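Long-range contacts in glycosyl hydrolase family 2, TIM barrel domain protein (Parabacteroides merdae ATCC 43184, PDB 6DXU), which probably hydrolyses beta-D-glucuronides as a gut bacterial beta-glucuronidase of glycoside hydrolase family 2: residues D173-I177 with V400-A405; R393-G397 with W433-F437; I177-D183 with P390-G394; F112-Q117 with I186-R192. All blocks are in the same frame, centred on the assembly; numbering follows the deposited sequence.

Contact 1. Residues D173-I177 with V400-A405; sequences DLEMI and VYKKQA. With NA (sodium ion), chain O.
The phenol ring of Tyr401 carries Ile177 on one face: the methyl CG2 stands above it, offset toward the rim, with Ile177 CG2 3.5 Å from Tyr401 CZ in a CH-pi contact. At the edge of the same ring, in its plane, lies the carbonyl oxygen of Leu174. With CG anti to the backbone N, the Tyr401 chi1 of 180° sends the ring past Leu174 O and Glu175, under the Ile177 methyl. The other flat group is the amide of Gln404, an extended side chain that runs antiparallel to that of Ile177 and grips its backbone at two points. Ile177 N donates to Gln404 OE1 at 2.8 Å, meeting the oxygen well off the carbonyl plane, and Gln404 NE2 returns a more bent bond to Ile177 O at 3.0 Å. This pair of bonds fixes which way round the amide lies. Ile177 CG1 rests on the amide carbon, while its CD1 reaches on to Ala405. Water 2 lies within bonding distance of both Glu175 O and Gln404 OE1, and water 3 joins Glu175 OE1 to Tyr401 N; the same carboxylate oxygen also accepts from Gly398 N. Within 173-177, Asp173 OD1 takes the N-H of Glu175, an Asx turn laid over a type I beta turn. That turn directs Asp173 O and Met176 O at the sodium ion, each 2.4 Å away. The arrangement is a cation-binding loop of the sugar-binding domain docked on helix 399-416 of the TIM barrel domain.

Contact 2. Residues R393-G397 with W433-F437; sequences RGGLG and WPNDF
Segments 393-397 and 433-437 run in roughly the same direction, 28° apart end to end, and are joined around Gly394. Gly394 N donates to Trp433 O at 2.6 Å, and Gly394 O accepts from Asp436 N at 3.1 Å, in the carbonyl plane on a lone pair. Water 5 accepts from Asn435 N and lies 3.0 Å from Gly394 O. A side chain at Gly394 would run into the Asp436 carboxylate. The extended Arg393 side chain lies beside that of Trp433 and points the same way, its guanidinium flat on the indole with planes 13° apart and Arg393 CZ 3.3 Å from Trp433 CZ3. Arg393 CD adds a CH-pi contact to the six-membered ring. At the other end, one face of the Phe437 ring takes Leu396 O over its centre, and Phe437 CZ comes 3.3 Å from Gly397 CA. Were Trp433 an alanine, the guanidinium would probably lose its aromatic platform, with only the in-plane bonds left to fix its tilt. The cation-pi stack and the salt bridge are consistent with a charged guanidinium, its face on the indole and its N-H groups engaged, NE by Glu430 and NH1 by Leu181 O.

Contact 3. Residues I177-D183 with P390-G394; sequences IPSDLAD and PWCRG. With NA (sodium ion), chain O.
Leu181 O is gripped by two groups, Arg393 NH1 at 2.8 Å and the hydroxyl of Ser59 of a second subunit. The arginine meets it with the oxygen in the guanidinium plane, at an N-H...O angle of 148°. The oxygen belongs to a type I beta turn, Ser179 to Ala182, in a loop of the sugar-binding domain that rests against the 390-394 loop of the TIM barrel domain. Ser179 OG accepts from Leu181 N at 2.9 Å, an ST turn, and also bonds to Asp436; its position anti to the backbone N (chi1 167°) lets it serve both. Ser179 CB packs over the carbonyl oxygens of Cys392 and Arg393, Leu181 CD1 over Gly394 CA, and Ala182 CB against Cys392 SG. Asp183 N sits over one face of the guanidinium, whereas the Asp183 carboxylate turns off to Arg601, Asn610 and Thr598. A leucine at Arg393 would probably leave Leu181 O without its intrachain donor and Glu430 without its cationic mate. Further along, Ile177 CD1 meets Pro390 CG at 3.9 Å, and the two proline rings touch at their CB atoms. The peptide before Pro178 is cis, and Pro178 O binds the sodium ion at 2.5 Å. Pro178 CA itself makes a C-H...O contact of 3.2 Å with Pro390 O.

Contact 4. Residues F112-Q117 with I186-R192; sequences FDGAGQ and IYGGLYR
From its CB beside Asp113 CB, 3.6 Å away, the side chain of Arg192 runs extended across segment 112-117 at Asp113 and Gly114. Its CG passes Gly114 O, its CD lies 3.5 Å from Asp113 O, and at the tip Arg192 NH1 donates to Asp113 O at 3.0 Å, with the oxygen in the guanidinium plane. The remaining N-H groups are taken by other parts of the chain: NE by Glu334, NH2 by Gln369 O, and NH1 also serves Tyr135 O. Gly114 leaves room for this arm, since a CB there would collide with NH1. Between the backbones, Gly116 and Gly189 form a single antiparallel hydrogen-bonded bridge, Gly116 N to Gly189 O at 3.1 Å and Gly189 N to Gly116 O at 2.9 Å. Tyr191, with CG between its backbone N and carbonyl carbon (chi1 46°), folds its ring against Ala115 and Gly116, and its hydroxyl bonds to Gly134 O. A side chain on Gly116 would strike this ring. After a cis peptide, Gln117 bends at chi2 so that Gln117 NE2 reaches Tyr187 O at 2.8 Å, in plane for both groups, while its CD packs on Ile186 CG2. Leu190 CD2 touches the edge of the Phe112 ring and Ala115 CB. Phe112 and Leu190 lean on strand 162-169, and within the sugar-binding domain the contact joins the loop between strands 107-112 and 118-123 to the one leading into strand 194-199.

Overall arrangement
Contacts 1, 3 and 4 are buried, whereas contact 2 is only partly so. Contacts 1 and 3 share Ile177 and the sodium ion, and both dock the loop between strands 162-169 and 194-199 onto the TIM barrel domain, one through a helix and the other through the loop before it. Contact 2 shares Arg393 and Gly394 with contact 3 but stays within the barrel domain; Asp436 bonds to Ser179 between them. Contacts 1 to 3 touch the second subunit. Contact 4 touches no other chain and combines a single backbone bridge with arginine and glutamine side chains gripping main-chain carbonyls, against the amide clasp of contact 1 and the cation-pi stack of contact 2. Ile186 packs it against contact 3.

Contact 1. Residues D173-I177 with V400-A405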
loop_
_atom_site.group_PDB
_atom_site.type_symbol
_atom_site.label_atom_id
_atom_site.label_comp_id
_atom_site.label_asym_id
_atom_site.label_seq_id
_atom_site.Cartn_x
_atom_site.Cartn_y
_atom_site.Cartn_z
ATOM N N ASP D 173 -7.025 -19.463 7.543
ATOM C CA ASP D 173 -5.901 -18.641 7.092
ATOM C C ASP D 173 -4.625 -19.438 7.327
ATOM O O ASP D 173 -4.233 -19.645 8.476
ATOM C CB ASP D 173 -5.888 -17.319 7.850
ATOM C CG ASP D 173 -4.802 -16.367 7.381
ATOM O OD1 ASP D 173 -3.928 -16.761 6.570
ATOM O OD2 ASP D 173 -4.833 -15.211 7.861
ATOM N N LEU D 174 -3.988 -19.886 6.246
ATOM C CA LEU D 174 -2.763 -20.665 6.385
ATOM C C LEU D 174 -1.625 -19.853 6.996
ATOM O O LEU D 174 -0.684 -20.441 7.545
ATOM C CB LEU D 174 -2.341 -21.207 5.010
ATOM C CG LEU D 174 -3.340 -22.239 4.459
ATOM C CD1 LEU D 174 -3.062 -22.515 2.973
ATOM C CD2 LEU D 174 -3.302 -23.529 5.288
ATOM N N GLU D 175 -1.691 -18.523 6.907
ATOM C CA GLU D 175 -0.641 -17.646 7.419
ATOM C C GLU D 175 -0.944 -17.135 8.815
ATOM O O GLU D 175 -0.363 -16.131 9.238
ATOM C CB GLU D 175 -0.400 -16.462 6.472
ATOM C CG GLU D 175 0.107 -16.848 5.065
ATOM C CD GLU D 175 1.513 -17.450 5.104
ATOM O OE1 GLU D 175 2.244 -17.255 6.114
ATOM O OE2 GLU D 175 1.876 -18.160 4.140
ATOM N N MET D 176 -1.838 -17.811 9.535
ATOM C CA MET D 176 -2.201 -17.460 10.897
ATOM C C MET D 176 -2.183 -18.729 11.739
ATOM O O MET D 176 -2.620 -19.786 11.269
ATOM C CB MET D 176 -3.603 -16.811 10.930
ATOM C CG MET D 176 -4.091 -16.396 12.322
ATOM S SD MET D 176 -5.844 -15.898 12.291
ATOM C CE MET D 176 -6.660 -17.506 12.187
ATOM N N ILE D 177 -1.643 -18.642 12.956
ATOM C CA ILE D 177 -1.710 -19.796 13.855
ATOM C C ILE D 177 -2.963 -19.650 14.706
ATOM O O ILE D 177 -3.380 -18.514 14.986
ATOM C CB ILE D 177 -0.455 -19.934 14.730
ATOM C CG1 ILE D 177 -0.265 -18.720 15.644
ATOM C CG2 ILE D 177 0.760 -20.152 13.841
ATOM C CD1 ILE D 177 0.836 -18.930 16.747
ATOM N N VAL D 400 4.328 -12.636 8.407
ATOM C CA VAL D 400 3.182 -12.301 9.260
ATOM C C VAL D 400 2.901 -13.424 10.257
ATOM O O VAL D 400 2.640 -13.181 11.445
ATOM C CB VAL D 400 1.956 -11.987 8.383
ATOM C CG1 VAL D 400 0.705 -11.792 9.233
ATOM C CG2 VAL D 400 2.225 -10.757 7.521
ATOM N N TYR D 401 2.943 -14.669 9.782
ATOM C CA TYR D 401 2.798 -15.846 10.639
ATOM C C TYR D 401 3.809 -15.809 11.787
ATOM O O TYR D 401 3.454 -15.967 12.960
ATOM C CB TYR D 401 2.992 -17.075 9.742
ATOM C CG TYR D 401 2.912 -18.487 10.298
ATOM C CD1 TYR D 401 1.933 -19.371 9.840
ATOM C CD2 TYR D 401 3.873 -18.972 11.178
ATOM C CE1 TYR D 401 1.881 -20.687 10.284
ATOM C CE2 TYR D 401 3.833 -20.278 11.628
ATOM C CZ TYR D 401 2.844 -21.137 11.175
ATOM O OH TYR D 401 2.809 -22.437 11.629
ATOM N N LYS D 402 5.079 -15.590 11.456
ATOM C CA LYS D 402 6.120 -15.547 12.477
ATOM C C LYS D 402 5.921 -14.374 13.424
ATOM O O LYS D 402 6.080 -14.517 14.643
ATOM C CB LYS D 402 7.487 -15.459 11.808
ATOM C CG LYS D 402 7.954 -16.747 11.156
ATOM C CD LYS D 402 9.344 -16.498 10.579
ATOM C CE LYS D 402 9.660 -17.397 9.431
ATOM N NZ LYS D 402 9.071 -16.883 8.198
ATOM N N LYS D 403 5.558 -13.209 12.889
ATOM C CA LYS D 403 5.339 -12.070 13.775
ATOM C C LYS D 403 4.207 -12.373 14.742
ATOM O O LYS D 403 4.282 -12.027 15.926
ATOM C CB LYS D 403 5.034 -10.807 12.967
ATOM C CG LYS D 403 6.273 -10.118 12.409
ATOM C CD LYS D 403 5.904 -8.899 11.566
ATOM C CE LYS D 403 7.123 -8.323 10.848
ATOM N NZ LYS D 403 6.724 -7.286 9.844
ATOM N N GLN D 404 3.169 -13.072 14.267
ATOM C CA GLN D 404 2.079 -13.446 15.163
ATOM C C GLN D 404 2.560 -14.380 16.265
ATOM O O GLN D 404 2.178 -14.220 17.431
ATOM C CB GLN D 404 0.934 -14.106 14.388
ATOM C CG GLN D 404 -0.203 -14.520 15.328
ATOM C CD GLN D 404 -1.208 -15.478 14.708
ATOM O OE1 GLN D 404 -1.054 -15.922 13.569
ATOM N NE2 GLN D 404 -2.242 -15.809 15.472
ATOM N N ALA D 405 3.371 -15.386 15.918
ATOM C CA ALA D 405 3.836 -16.323 16.935
ATOM C C ALA D 405 4.676 -15.621 18.000
ATOM O O ALA D 405 4.482 -15.845 19.202
ATOM C CB ALA D 405 4.627 -17.461 16.287
HETATM NA NA NA O . -4.472 -21.071 10.345
HETATM O O HOH W 1 -6.826 -20.859 10.179
HETATM O O HOH W 2 -1.043 -14.156 11.297
HETATM O O HOH W 3 2.901 -14.828 6.801
HETATM O O HOH W 4 -4.337 -23.052 8.927
#

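Contact 2. Residues R393-G397 with W433-F437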
loop_
_atom_site.group_PDB
_atom_site.type_symbol
_atom_site.label_atom_id
_atom_site.label_comp_id
_atom_site.label_asym_id
_atom_site.label_seq_id
_atom_site.Cartn_x
_atom_site.Cartn_y
_atom_site.Cartn_z
ATOM N N ARG D 393 0.822 -27.690 14.479
ATOM C CA ARG D 393 0.789 -28.396 13.194
ATOM C C ARG D 393 0.962 -27.483 11.988
ATOM O O ARG D 393 0.750 -26.265 12.072
ATOM C CB ARG D 393 -0.509 -29.197 13.027
ATOM C CG ARG D 393 -0.755 -30.205 14.135
ATOM C CD ARG D 393 -2.043 -30.990 13.889
ATOM N NE ARG D 393 -2.199 -32.010 14.923
ATOM C CZ ARG D 393 -3.242 -32.829 15.034
ATOM N NH1 ARG D 393 -4.253 -32.756 14.178
ATOM N NH2 ARG D 393 -3.267 -33.726 16.008
ATOM N N GLY D 394 1.363 -28.073 10.854
ATOM C CA GLY D 394 1.248 -27.459 9.551
ATOM C C GLY D 394 2.573 -27.078 8.910
ATOM O O GLY D 394 2.652 -27.002 7.679
ATOM N N GLY D 395 3.606 -26.828 9.714
ATOM C CA GLY D 395 4.872 -26.341 9.178
ATOM C C GLY D 395 5.219 -24.956 9.700
ATOM O O GLY D 395 5.222 -24.734 10.918
ATOM N N LEU D 396 5.499 -24.019 8.792
ATOM C CA LEU D 396 5.932 -22.675 9.169
ATOM C C LEU D 396 5.615 -21.704 8.037
ATOM O O LEU D 396 6.022 -21.928 6.895
ATOM C CB LEU D 396 7.438 -22.658 9.477
ATOM C CG LEU D 396 8.042 -21.298 9.832
ATOM C CD1 LEU D 396 7.447 -20.776 11.139
ATOM C CD2 LEU D 396 9.586 -21.352 9.901
ATOM N N GLY D 397 4.905 -20.625 8.351
ATOM C CA GLY D 397 4.522 -19.643 7.358
ATOM C C GLY D 397 5.548 -18.540 7.185
ATOM O O GLY D 397 6.714 -18.672 7.571
ATOM N N TRP D 433 4.212 -31.918 11.884
ATOM C CA TRP D 433 3.035 -32.286 11.099
ATOM C C TRP D 433 2.954 -31.374 9.876
ATOM O O TRP D 433 2.759 -30.158 10.040
ATOM C CB TRP D 433 1.784 -32.158 11.962
ATOM C CG TRP D 433 0.521 -32.788 11.449
ATOM C CD1 TRP D 433 -0.091 -32.559 10.244
ATOM C CD2 TRP D 433 -0.319 -33.713 12.155
ATOM N NE1 TRP D 433 -1.251 -33.294 10.157
ATOM C CE2 TRP D 433 -1.409 -34.017 11.310
ATOM C CE3 TRP D 433 -0.245 -34.330 13.414
ATOM C CZ2 TRP D 433 -2.426 -34.907 11.684
ATOM C CZ3 TRP D 433 -1.258 -35.212 13.787
ATOM C CH2 TRP D 433 -2.333 -35.490 12.923
ATOM N N PRO D 434 3.135 -31.884 8.649
ATOM C CA PRO D 434 3.247 -30.983 7.489
ATOM C C PRO D 434 1.931 -30.676 6.796
ATOM O O PRO D 434 0.863 -31.122 7.228
ATOM C CB PRO D 434 4.161 -31.767 6.549
ATOM C CG PRO D 434 3.697 -33.201 6.773
ATOM C CD PRO D 434 3.341 -33.292 8.262
ATOM N N ASN D 435 2.027 -29.872 5.732
ATOM C CA ASN D 435 1.054 -29.748 4.646
ATOM C C ASN D 435 0.136 -28.526 4.731
ATOM O O ASN D 435 -0.812 -28.425 3.948
ATOM C CB ASN D 435 0.189 -31.010 4.501
ATOM C CG ASN D 435 -0.300 -31.205 3.071
ATOM O OD1 ASN D 435 0.308 -30.694 2.122
ATOM N ND2 ASN D 435 -1.413 -31.909 2.913
ATOM N N ASP D 436 0.409 -27.562 5.610
ATOM C CA ASP D 436 -0.248 -26.272 5.378
ATOM C C ASP D 436 0.450 -25.456 4.292
ATOM O O ASP D 436 -0.081 -24.422 3.859
ATOM C CB ASP D 436 -0.330 -25.446 6.667
ATOM C CG ASP D 436 -1.664 -25.625 7.398
ATOM O OD1 ASP D 436 -2.488 -26.447 6.949
ATOM O OD2 ASP D 436 -1.892 -24.941 8.421
ATOM N N PHE D 437 1.612 -25.908 3.825
ATOM C CA PHE D 437 2.377 -25.235 2.788
ATOM C C PHE D 437 2.897 -26.283 1.811
ATOM O O PHE D 437 2.983 -27.467 2.140
ATOM C CB PHE D 437 3.540 -24.424 3.398
ATOM C CG PHE D 437 3.100 -23.503 4.491
ATOM C CD1 PHE D 437 2.725 -22.197 4.202
ATOM C CD2 PHE D 437 2.983 -23.964 5.801
ATOM C CE1 PHE D 437 2.275 -21.359 5.212
ATOM C CE2 PHE D 437 2.539 -23.126 6.808
ATOM C CZ PHE D 437 2.179 -21.833 6.513
HETATM O O HOH W 5 4.120 -27.757 5.227
#

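Contact 3. Residues I177-D183 with P390-G394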
loop_
_atom_site.group_PDB
_atom_site.type_symbol
_atom_site.label_atom_id
_atom_site.label_comp_id
_atom_site.label_asym_id
_atom_site.label_seq_id
_atom_site.Cartn_x
_atom_site.Cartn_y
_atom_site.Cartn_z
ATOM N N ILE D 177 -1.643 -18.642 12.956
ATOM C CA ILE D 177 -1.710 -19.796 13.855
ATOM C C ILE D 177 -2.963 -19.650 14.706
ATOM O O ILE D 177 -3.380 -18.514 14.986
ATOM C CB ILE D 177 -0.455 -19.934 14.730
ATOM C CG1 ILE D 177 -0.265 -18.720 15.644
ATOM C CG2 ILE D 177 0.760 -20.152 13.841
ATOM C CD1 ILE D 177 0.836 -18.930 16.747
ATOM N N PRO D 178 -3.620 -20.760 15.112
ATOM C CA PRO D 178 -3.244 -22.150 14.811
ATOM C C PRO D 178 -3.648 -22.612 13.408
ATOM O O PRO D 178 -4.363 -21.909 12.688
ATOM C CB PRO D 178 -4.042 -22.956 15.843
ATOM C CG PRO D 178 -5.289 -22.157 16.021
ATOM C CD PRO D 178 -4.849 -20.702 15.929
ATOM N N SER D 179 -3.193 -23.811 13.059
ATOM C CA SER D 179 -3.490 -24.436 11.777
ATOM C C SER D 179 -4.839 -25.140 11.812
ATOM O O SER D 179 -5.200 -25.770 12.815
ATOM C CB SER D 179 -2.398 -25.455 11.443
ATOM O OG SER D 179 -2.794 -26.289 10.366
ATOM N N ASP D 180 -5.570 -25.070 10.695
ATOM C CA ASP D 180 -6.795 -25.851 10.554
ATOM C C ASP D 180 -6.536 -27.347 10.494
ATOM O O ASP D 180 -7.493 -28.123 10.469
ATOM C CB ASP D 180 -7.571 -25.400 9.298
ATOM C CG ASP D 180 -8.320 -24.084 9.524
ATOM O OD1 ASP D 180 -9.297 -24.084 10.305
ATOM O OD2 ASP D 180 -7.911 -23.052 8.962
ATOM N N LEU D 181 -5.276 -27.783 10.445
ATOM C CA LEU D 181 -5.010 -29.209 10.611
ATOM C C LEU D 181 -5.182 -29.654 12.057
ATOM O O LEU D 181 -5.210 -30.859 12.326
ATOM C CB LEU D 181 -3.590 -29.541 10.142
ATOM C CG LEU D 181 -3.313 -29.223 8.668
ATOM C CD1 LEU D 181 -1.836 -29.412 8.343
ATOM C CD2 LEU D 181 -4.158 -30.090 7.762
ATOM N N ALA D 182 -5.282 -28.713 12.983
ATOM C CA ALA D 182 -5.332 -29.047 14.396
ATOM C C ALA D 182 -6.641 -29.754 14.738
ATOM O O ALA D 182 -7.661 -29.618 14.047
ATOM C CB ALA D 182 -5.168 -27.788 15.252
ATOM N N ASP D 183 -6.583 -30.541 15.813
ATOM C CA ASP D 183 -7.693 -31.348 16.337
ATOM C C ASP D 183 -8.568 -30.555 17.300
ATOM O O ASP D 183 -8.949 -31.053 18.363
ATOM C CB ASP D 183 -7.121 -32.602 17.004
ATOM C CG ASP D 183 -8.195 -33.638 17.402
ATOM O OD1 ASP D 183 -9.238 -33.764 16.714
ATOM O OD2 ASP D 183 -7.988 -34.324 18.429
ATOM N N PRO D 390 -0.342 -21.213 20.194
ATOM C CA PRO D 390 -0.981 -22.148 19.260
ATOM C C PRO D 390 -0.213 -22.377 17.973
ATOM O O PRO D 390 -0.828 -22.426 16.912
ATOM C CB PRO D 390 -2.335 -21.480 18.968
ATOM C CG PRO D 390 -2.081 -20.027 19.157
ATOM C CD PRO D 390 -1.048 -19.920 20.255
ATOM N N TRP D 391 1.110 -22.519 18.031
ATOM C CA TRP D 391 1.869 -22.978 16.868
ATOM C C TRP D 391 1.706 -24.492 16.838
ATOM O O TRP D 391 2.512 -25.245 17.395
ATOM C CB TRP D 391 3.330 -22.549 16.949
ATOM C CG TRP D 391 4.138 -22.896 15.707
ATOM C CD1 TRP D 391 3.654 -23.143 14.445
ATOM C CD2 TRP D 391 5.557 -23.067 15.626
ATOM N NE1 TRP D 391 4.680 -23.429 13.592
ATOM C CE2 TRP D 391 5.863 -23.387 14.285
ATOM C CE3 TRP D 391 6.603 -22.954 16.551
ATOM C CZ2 TRP D 391 7.169 -23.614 13.848
ATOM C CZ3 TRP D 391 7.903 -23.178 16.114
ATOM C CH2 TRP D 391 8.175 -23.495 14.774
ATOM N N CYS D 392 0.635 -24.943 16.179
ATOM C CA CYS D 392 0.100 -26.295 16.340
ATOM C C CYS D 392 -0.158 -26.923 14.972
ATOM O O CYS D 392 -1.238 -26.737 14.409
ATOM C CB CYS D 392 -1.172 -26.229 17.183
ATOM S SG CYS D 392 -1.966 -27.824 17.533
ATOM N N ARG D 393 0.822 -27.690 14.479
ATOM C CA ARG D 393 0.789 -28.396 13.194
ATOM C C ARG D 393 0.962 -27.483 11.988
ATOM O O ARG D 393 0.750 -26.265 12.072
ATOM C CB ARG D 393 -0.509 -29.197 13.027
ATOM C CG ARG D 393 -0.755 -30.205 14.135
ATOM C CD ARG D 393 -2.043 -30.990 13.889
ATOM N NE ARG D 393 -2.199 -32.010 14.923
ATOM C CZ ARG D 393 -3.242 -32.829 15.034
ATOM N NH1 ARG D 393 -4.253 -32.756 14.178
ATOM N NH2 ARG D 393 -3.267 -33.726 16.008
ATOM N N GLY D 394 1.363 -28.073 10.854
ATOM C CA GLY D 394 1.248 -27.459 9.551
ATOM C C GLY D 394 2.573 -27.078 8.910
ATOM O O GLY D 394 2.652 -27.002 7.679
HETATM NA NA NA O . -4.472 -21.071 10.345
HETATM O O HOH W 4 -4.337 -23.052 8.927
HETATM O O HOH W 1 -6.826 -20.859 10.179
#

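Contact 4. Residues F112-Q117 with I186-R192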
loop_
_atom_site.group_PDB
_atom_site.type_symbol
_atom_site.label_atom_id
_atom_site.label_comp_id
_atom_site.label_asym_id
_atom_site.label_seq_id
_atom_site.Cartn_x
_atom_site.Cartn_y
_atom_site.Cartn_z
ATOM N N PHE D 112 -10.278 -6.760 26.241
ATOM C CA PHE D 112 -10.716 -8.042 25.683
ATOM C C PHE D 112 -9.967 -9.167 26.390
ATOM O O PHE D 112 -8.754 -9.307 26.215
ATOM C CB PHE D 112 -10.432 -8.103 24.178
ATOM C CG PHE D 112 -11.253 -7.147 23.340
ATOM C CD1 PHE D 112 -10.894 -5.811 23.229
ATOM C CD2 PHE D 112 -12.363 -7.596 22.634
ATOM C CE1 PHE D 112 -11.637 -4.930 22.449
ATOM C CE2 PHE D 112 -13.117 -6.708 21.836
ATOM C CZ PHE D 112 -12.755 -5.384 21.754
ATOM N N ASP D 113 -10.688 -10.000 27.159
ATOM C CA ASP D 113 -10.074 -11.219 27.684
ATOM C C ASP D 113 -9.631 -12.143 26.558
ATOM O O ASP D 113 -8.680 -12.916 26.724
ATOM C CB ASP D 113 -11.043 -11.975 28.604
ATOM C CG ASP D 113 -11.149 -11.375 29.994
ATOM O OD1 ASP D 113 -10.640 -10.255 30.210
ATOM O OD2 ASP D 113 -11.772 -12.032 30.867
ATOM N N GLY D 114 -10.302 -12.080 25.411
ATOM C CA GLY D 114 -9.943 -12.904 24.269
ATOM C C GLY D 114 -11.074 -12.971 23.257
ATOM O O GLY D 114 -12.242 -13.073 23.646
ATOM N N ALA D 115 -10.740 -12.929 21.965
ATOM C CA ALA D 115 -11.725 -12.925 20.886
ATOM C C ALA D 115 -11.101 -13.570 19.659
ATOM O O ALA D 115 -9.913 -13.371 19.399
ATOM C CB ALA D 115 -12.174 -11.500 20.554
ATOM N N GLY D 116 -11.884 -14.346 18.914
ATOM C CA GLY D 116 -11.361 -15.157 17.814
ATOM C C GLY D 116 -11.867 -14.706 16.450
ATOM O O GLY D 116 -13.063 -14.454 16.282
ATOM N N GLN D 117 -10.956 -14.623 15.476
ATOM C CA GLN D 117 -9.504 -14.741 15.618
ATOM C C GLN D 117 -8.843 -13.394 15.272
ATOM O O GLN D 117 -7.862 -12.977 15.889
ATOM C CB GLN D 117 -8.955 -15.839 14.699
ATOM C CG GLN D 117 -9.457 -17.258 15.042
ATOM C CD GLN D 117 -8.882 -17.771 16.352
ATOM O OE1 GLN D 117 -7.701 -17.579 16.638
ATOM N NE2 GLN D 117 -9.712 -18.434 17.147
ATOM N N ILE D 186 -11.137 -23.775 15.583
ATOM C CA ILE D 186 -10.581 -22.422 15.628
ATOM C C ILE D 186 -11.786 -21.492 15.670
ATOM O O ILE D 186 -12.314 -21.048 14.641
ATOM C CB ILE D 186 -9.659 -22.147 14.449
ATOM C CG1 ILE D 186 -8.585 -23.237 14.402
ATOM C CG2 ILE D 186 -8.997 -20.762 14.598
ATOM C CD1 ILE D 186 -7.659 -23.111 13.200
ATOM N N TYR D 187 -12.238 -21.219 16.876
ATOM C CA TYR D 187 -13.549 -20.631 17.097
ATOM C C TYR D 187 -13.557 -19.145 16.762
ATOM O O TYR D 187 -12.516 -18.480 16.721
ATOM C CB TYR D 187 -13.958 -20.829 18.549
ATOM C CG TYR D 187 -14.554 -22.173 18.877
ATOM C CD1 TYR D 187 -15.569 -22.725 18.082
ATOM C CD2 TYR D 187 -14.167 -22.861 20.032
ATOM C CE1 TYR D 187 -16.157 -23.954 18.420
ATOM C CE2 TYR D 187 -14.760 -24.093 20.386
ATOM C CZ TYR D 187 -15.744 -24.622 19.575
ATOM O OH TYR D 187 -16.328 -25.822 19.905
ATOM N N GLY D 188 -14.756 -18.612 16.547
ATOM C CA GLY D 188 -14.923 -17.205 16.233
ATOM C C GLY D 188 -15.834 -16.526 17.234
ATOM O O GLY D 188 -16.733 -17.157 17.799
ATOM N N GLY D 189 -15.575 -15.241 17.474
ATOM C CA GLY D 189 -16.496 -14.376 18.187
ATOM C C GLY D 189 -15.935 -13.848 19.498
ATOM O O GLY D 189 -14.788 -14.093 19.872
ATOM N N LEU D 190 -16.796 -13.108 20.202
ATOM C CA LEU D 190 -16.453 -12.483 21.483
ATOM C C LEU D 190 -16.660 -13.506 22.600
ATOM O O LEU D 190 -17.535 -13.383 23.465
ATOM C CB LEU D 190 -17.289 -11.223 21.699
ATOM C CG LEU D 190 -16.951 -10.032 20.781
ATOM C CD1 LEU D 190 -17.937 -8.852 20.952
ATOM C CD2 LEU D 190 -15.520 -9.555 21.004
ATOM N N TYR D 191 -15.827 -14.550 22.564
ATOM C CA TYR D 191 -16.092 -15.730 23.375
ATOM C C TYR D 191 -15.442 -15.689 24.757
ATOM O O TYR D 191 -15.651 -16.617 25.547
ATOM C CB TYR D 191 -15.674 -17.005 22.632
ATOM C CG TYR D 191 -14.313 -17.011 21.951
ATOM C CD1 TYR D 191 -14.177 -17.467 20.636
ATOM C CD2 TYR D 191 -13.159 -16.666 22.641
ATOM C CE1 TYR D 191 -12.916 -17.532 20.019
ATOM C CE2 TYR D 191 -11.903 -16.713 22.040
ATOM C CZ TYR D 191 -11.785 -17.152 20.732
ATOM O OH TYR D 191 -10.538 -17.204 20.142
ATOM N N ARG D 192 -14.684 -14.642 25.080
ATOM C CA ARG D 192 -14.305 -14.361 26.457
ATOM C C ARG D 192 -14.806 -12.966 26.787
ATOM O O ARG D 192 -15.081 -12.170 25.889
ATOM C CB ARG D 192 -12.784 -14.422 26.684
ATOM C CG ARG D 192 -12.159 -15.785 26.439
ATOM C CD ARG D 192 -10.708 -15.764 26.913
ATOM N NE ARG D 192 -9.962 -16.910 26.396
ATOM C CZ ARG D 192 -8.667 -16.886 26.112
ATOM N NH1 ARG D 192 -7.974 -15.766 26.286
ATOM N NH2 ARG D 192 -8.074 -17.977 25.649
HETATM O O HOH W 6 -12.801 -10.545 24.841
#